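Local coordinates for protein cellulase IBT99 (Metagenomes, PDB 6WBT) that probably hydrolyses 6-phospho-alpha-glucosides in gut microorganisms, working with bound NAD and a manganese ion as a family 4 glycosidase, at residues M181-D195 against F205-L219. Numbering follows the deposited sequence.
Sequences MAEILDCKLEDIESD and FTHVRCKGVDVTDKL
The guanidinium of Arg-209 carries the carbonyl oxygen of Glu-193 over one face and the carboxylate of Asp-195 at its edge, with a water, 2.9 Å from NE, also in its plane. NH1 reaches Asp-195 OD1 at 2.9 Å and NH2 reaches Asp-195 OD2 at 3.0 Å, an end-on grip by two nitrogens, although the carboxylate is turned so that OD2 is met from above its own plane. NH1 also bonds Glu-193 OE2, through that oxygen's anti lone pair; the water that accepts from NE donates only weakly to OE2. The ring of Phe-205 takes the selenomethionine Met-181 over one face, CE lying 4.0 Å from the centroid, while Ser-194 OG, hydrogen-bonded to Glu-178 OE2, comes to its edge. A bend at chi3 (-90°) turns that methyl onto the ring and leaves SE against Val-208 CG2 and Leu-219 CD1.

Strands 192-195 and 205-210 run antiparallel as a hairpin, Arg-209 N donating to Glu-193 O at 3.0 Å. Glu-193, Asp-195 and Arg-209 form a salt-bridge network on one face; Ile-192, Ser-194, Val-208 and Cys-210 line the other, where helix 173-184 packs. Just beyond its end, Leu-185 CG lies 3.6 Å from Leu-219 CD2 of helix 216-226. The Cys-187–Cys-210 disulfide ties the turn after helix 173-184 to the hairpin.

With an alanine in place of Arg-209, Asp-195 and Glu-193 would probably lose their shared cation and rely on their remaining arginines: Arg-339 salt-bridges Asp-195, and Arg-337 of the second subunit Glu-193. The chemistry thus divides by face: a covalent link and apolar packing hold the hairpin and helix 216-226 to the end of helix 173-184 and its following turn, whereas the charged face extends into the subunit interface.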
# COMPACT_ATOMS: atom_id res chain seq x y z
N MSE A 181 31.65 -18.52 -3.22
CA MSE A 181 30.72 -19.50 -3.77
C MSE A 181 31.26 -20.08 -5.07
O MSE A 181 30.97 -21.22 -5.42
CB MSE A 181 29.34 -18.87 -3.99
CG MSE A 181 28.67 -18.41 -2.70
SE MSE A 181 26.80 -17.90 -2.91
CE MSE A 181 27.02 -16.01 -3.31
N ALA A 182 32.05 -19.28 -5.79
CA ALA A 182 32.69 -19.77 -7.00
C ALA A 182 33.76 -20.81 -6.68
O ALA A 182 33.93 -21.78 -7.42
CB ALA A 182 33.29 -18.60 -7.79
N GLU A 183 34.48 -20.62 -5.57
CA GLU A 183 35.53 -21.56 -5.20
C GLU A 183 34.95 -22.83 -4.59
O GLU A 183 35.49 -23.93 -4.78
CB GLU A 183 36.50 -20.90 -4.23
CG GLU A 183 37.17 -19.65 -4.78
CD GLU A 183 37.71 -18.76 -3.68
OE1 GLU A 183 37.20 -18.85 -2.54
OE2 GLU A 183 38.62 -17.96 -3.95
N ILE A 184 33.84 -22.71 -3.84
CA ILE A 184 33.23 -23.87 -3.21
C ILE A 184 32.71 -24.84 -4.26
O ILE A 184 32.85 -26.07 -4.12
CB ILE A 184 32.10 -23.42 -2.26
CG1 ILE A 184 32.69 -22.61 -1.09
CG2 ILE A 184 31.31 -24.61 -1.75
CD1 ILE A 184 31.65 -21.91 -0.25
N LEU A 185 32.13 -24.32 -5.34
CA LEU A 185 31.57 -25.14 -6.40
C LEU A 185 32.58 -25.46 -7.50
O LEU A 185 32.23 -26.18 -8.44
CB LEU A 185 30.36 -24.44 -7.02
CG LEU A 185 29.28 -23.97 -6.04
CD1 LEU A 185 28.47 -22.85 -6.66
CD2 LEU A 185 28.38 -25.12 -5.64
N ASP A 186 33.80 -24.94 -7.40
CA ASP A 186 34.78 -25.02 -8.48
C ASP A 186 34.19 -24.47 -9.77
O ASP A 186 34.40 -25.00 -10.87
CB ASP A 186 35.31 -26.45 -8.65
CG ASP A 186 36.59 -26.51 -9.46
OD1 ASP A 186 36.68 -27.35 -10.38
OD2 ASP A 186 37.50 -25.70 -9.18
N CYS A 187 33.42 -23.39 -9.63
CA CYS A 187 32.76 -22.70 -10.73
C CYS A 187 33.45 -21.38 -10.99
O CYS A 187 33.97 -20.73 -10.07
CB CYS A 187 31.28 -22.46 -10.40
SG CYS A 187 30.32 -21.60 -11.67
N LYS A 188 33.47 -20.97 -12.26
CA LYS A 188 34.07 -19.70 -12.64
C LYS A 188 33.14 -18.55 -12.26
O LYS A 188 31.92 -18.65 -12.40
CB LYS A 188 34.37 -19.69 -14.14
CG LYS A 188 35.26 -20.84 -14.58
CD LYS A 188 36.57 -20.85 -13.81
CE LYS A 188 37.29 -22.19 -13.90
NZ LYS A 188 36.99 -23.07 -12.73
N LEU A 189 33.74 -17.45 -11.79
CA LEU A 189 32.95 -16.33 -11.29
C LEU A 189 32.10 -15.70 -12.39
O LEU A 189 31.03 -15.14 -12.11
CB LEU A 189 33.87 -15.27 -10.67
CG LEU A 189 33.20 -14.08 -9.98
CD1 LEU A 189 32.33 -14.54 -8.82
CD2 LEU A 189 34.23 -13.07 -9.52
N GLU A 190 32.55 -15.79 -13.65
CA GLU A 190 31.74 -15.28 -14.75
C GLU A 190 30.41 -16.03 -14.85
O GLU A 190 29.40 -15.45 -15.25
CB GLU A 190 32.51 -15.39 -16.07
CG GLU A 190 33.80 -14.58 -16.12
CD GLU A 190 35.01 -15.37 -15.65
OE1 GLU A 190 34.92 -16.02 -14.58
OE2 GLU A 190 36.04 -15.36 -16.35
N ASP A 191 30.40 -17.31 -14.50
CA ASP A 191 29.20 -18.13 -14.64
C ASP A 191 28.27 -18.04 -13.45
O ASP A 191 27.22 -18.71 -13.45
CB ASP A 191 29.60 -19.60 -14.87
CG ASP A 191 30.60 -19.76 -16.00
OD1 ASP A 191 30.58 -18.95 -16.95
OD2 ASP A 191 31.41 -20.71 -15.94
N ILE A 192 28.61 -17.25 -12.44
CA ILE A 192 27.81 -17.16 -11.22
C ILE A 192 26.80 -16.03 -11.37
O ILE A 192 27.04 -15.04 -12.07
CB ILE A 192 28.70 -16.99 -9.98
CG1 ILE A 192 28.15 -17.78 -8.79
CG2 ILE A 192 28.85 -15.52 -9.60
CD1 ILE A 192 28.18 -19.28 -8.99
N GLU A 193 25.65 -16.20 -10.72
CA GLU A 193 24.59 -15.20 -10.70
C GLU A 193 23.60 -15.60 -9.62
O GLU A 193 23.22 -16.77 -9.52
CB GLU A 193 23.89 -15.09 -12.07
CG GLU A 193 22.60 -14.29 -12.03
CD GLU A 193 22.06 -13.99 -13.42
OE1 GLU A 193 22.83 -13.50 -14.27
OE2 GLU A 193 20.85 -14.22 -13.64
N SER A 194 23.20 -14.63 -8.80
CA SER A 194 22.39 -14.91 -7.64
C SER A 194 21.26 -13.89 -7.54
O SER A 194 21.37 -12.76 -8.02
CB SER A 194 23.22 -14.88 -6.35
OG SER A 194 23.83 -13.61 -6.17
N ASP A 195 20.17 -14.33 -6.91
CA ASP A 195 19.06 -13.46 -6.53
C ASP A 195 19.26 -13.00 -5.10
O ASP A 195 19.58 -13.80 -4.21
CB ASP A 195 17.73 -14.20 -6.67
CG ASP A 195 17.51 -14.77 -8.06
OD1 ASP A 195 17.81 -14.06 -9.04
OD2 ASP A 195 17.06 -15.93 -8.17
N PHE A 205 20.91 -14.04 0.15
CA PHE A 205 20.99 -14.68 -1.16
C PHE A 205 19.90 -15.74 -1.25
O PHE A 205 20.02 -16.82 -0.65
CB PHE A 205 22.37 -15.30 -1.39
CG PHE A 205 23.48 -14.29 -1.46
CD1 PHE A 205 23.96 -13.85 -2.69
CD2 PHE A 205 24.06 -13.79 -0.31
CE1 PHE A 205 24.98 -12.93 -2.76
CE2 PHE A 205 25.09 -12.87 -0.38
CZ PHE A 205 25.55 -12.44 -1.61
N THR A 206 18.83 -15.44 -2.00
CA THR A 206 17.71 -16.37 -2.07
C THR A 206 18.00 -17.55 -2.99
O THR A 206 17.68 -18.70 -2.66
CB THR A 206 16.45 -15.64 -2.54
OG1 THR A 206 16.68 -15.06 -3.84
CG2 THR A 206 16.08 -14.53 -1.57
N HIS A 207 18.61 -17.30 -4.15
CA HIS A 207 18.98 -18.35 -5.09
C HIS A 207 20.33 -18.02 -5.70
O HIS A 207 20.63 -16.86 -5.98
CB HIS A 207 17.94 -18.51 -6.20
CG HIS A 207 16.60 -19.00 -5.72
ND1 HIS A 207 15.51 -18.17 -5.59
CD2 HIS A 207 16.19 -20.23 -5.33
CE1 HIS A 207 14.48 -18.86 -5.15
NE2 HIS A 207 14.86 -20.12 -4.98
N VAL A 208 21.15 -19.05 -5.90
CA VAL A 208 22.45 -18.92 -6.55
C VAL A 208 22.57 -20.02 -7.59
O VAL A 208 22.20 -21.17 -7.34
CB VAL A 208 23.62 -19.01 -5.54
CG1 VAL A 208 24.95 -18.79 -6.24
CG2 VAL A 208 23.44 -18.01 -4.41
N ARG A 209 23.08 -19.66 -8.77
CA ARG A 209 23.17 -20.60 -9.88
C ARG A 209 24.49 -20.42 -10.61
O ARG A 209 24.92 -19.29 -10.87
CB ARG A 209 21.99 -20.43 -10.84
CG ARG A 209 21.71 -18.99 -11.22
CD ARG A 209 20.35 -18.84 -11.90
NE ARG A 209 19.97 -17.44 -12.04
CZ ARG A 209 19.31 -16.75 -11.11
NH1 ARG A 209 19.01 -15.48 -11.32
NH2 ARG A 209 18.95 -17.34 -9.98
N CYS A 210 25.13 -21.54 -10.95
CA CYS A 210 26.36 -21.57 -11.73
C CYS A 210 26.04 -22.14 -13.10
O CYS A 210 25.51 -23.25 -13.21
CB CYS A 210 27.44 -22.40 -11.03
SG CYS A 210 28.82 -22.90 -12.10
N LYS A 211 26.37 -21.38 -14.15
CA LYS A 211 26.08 -21.77 -15.53
C LYS A 211 24.59 -22.06 -15.72
O LYS A 211 24.19 -23.00 -16.41
CB LYS A 211 26.93 -22.96 -15.97
CG LYS A 211 28.38 -22.61 -16.26
CD LYS A 211 29.26 -23.84 -16.43
CE LYS A 211 28.87 -24.67 -17.64
NZ LYS A 211 29.77 -25.84 -17.81
N GLY A 212 23.75 -21.24 -15.07
CA GLY A 212 22.31 -21.41 -15.13
C GLY A 212 21.74 -22.47 -14.23
O GLY A 212 20.53 -22.43 -13.94
N VAL A 213 22.55 -23.41 -13.75
CA VAL A 213 22.04 -24.50 -12.92
C VAL A 213 22.00 -24.03 -11.47
O VAL A 213 23.01 -23.57 -10.93
CB VAL A 213 22.90 -25.76 -13.07
CG1 VAL A 213 22.39 -26.86 -12.15
CG2 VAL A 213 22.89 -26.23 -14.52
N ASP A 214 20.83 -24.14 -10.84
CA ASP A 214 20.67 -23.72 -9.46
C ASP A 214 21.57 -24.56 -8.56
O ASP A 214 21.51 -25.79 -8.57
CB ASP A 214 19.21 -23.84 -9.03
CG ASP A 214 18.92 -23.15 -7.70
OD1 ASP A 214 19.67 -23.37 -6.73
OD2 ASP A 214 17.93 -22.39 -7.63
N VAL A 215 22.41 -23.88 -7.78
CA VAL A 215 23.36 -24.53 -6.88
C VAL A 215 23.18 -24.04 -5.45
O VAL A 215 24.10 -24.13 -4.64
CB VAL A 215 24.81 -24.32 -7.36
CG1 VAL A 215 25.07 -25.13 -8.62
CG2 VAL A 215 25.06 -22.84 -7.62
N THR A 216 22.00 -23.52 -5.12
CA THR A 216 21.77 -22.97 -3.78
C THR A 216 21.81 -24.07 -2.72
O THR A 216 22.45 -23.92 -1.68
CB THR A 216 20.43 -22.23 -3.74
OG1 THR A 216 20.36 -21.32 -4.84
CG2 THR A 216 20.30 -21.45 -2.44
N ASP A 217 21.12 -25.19 -2.98
CA ASP A 217 21.09 -26.28 -2.01
C ASP A 217 22.47 -26.87 -1.79
O ASP A 217 22.81 -27.28 -0.67
CB ASP A 217 20.11 -27.36 -2.47
CG ASP A 217 18.66 -27.01 -2.16
OD1 ASP A 217 18.43 -25.97 -1.51
OD2 ASP A 217 17.77 -27.78 -2.56
N LYS A 218 23.29 -26.92 -2.84
CA LYS A 218 24.64 -27.45 -2.69
C LYS A 218 25.53 -26.48 -1.91
O LYS A 218 26.39 -26.91 -1.13
CB LYS A 218 25.25 -27.75 -4.06
CG LYS A 218 26.52 -28.58 -4.01
CD LYS A 218 27.23 -28.59 -5.36
CE LYS A 218 26.28 -28.94 -6.49
NZ LYS A 218 25.66 -30.29 -6.30
N LEU A 219 25.34 -25.18 -2.12
CA LEU A 219 26.16 -24.19 -1.42
C LEU A 219 25.83 -24.16 0.07
O LEU A 219 26.73 -24.18 0.91
CB LEU A 219 25.97 -22.81 -2.05
CG LEU A 219 26.83 -22.54 -3.28
CD1 LEU A 219 26.37 -21.27 -3.98
CD2 LEU A 219 28.29 -22.44 -2.88
O HOH W 1 21.32 -17.23 -14.60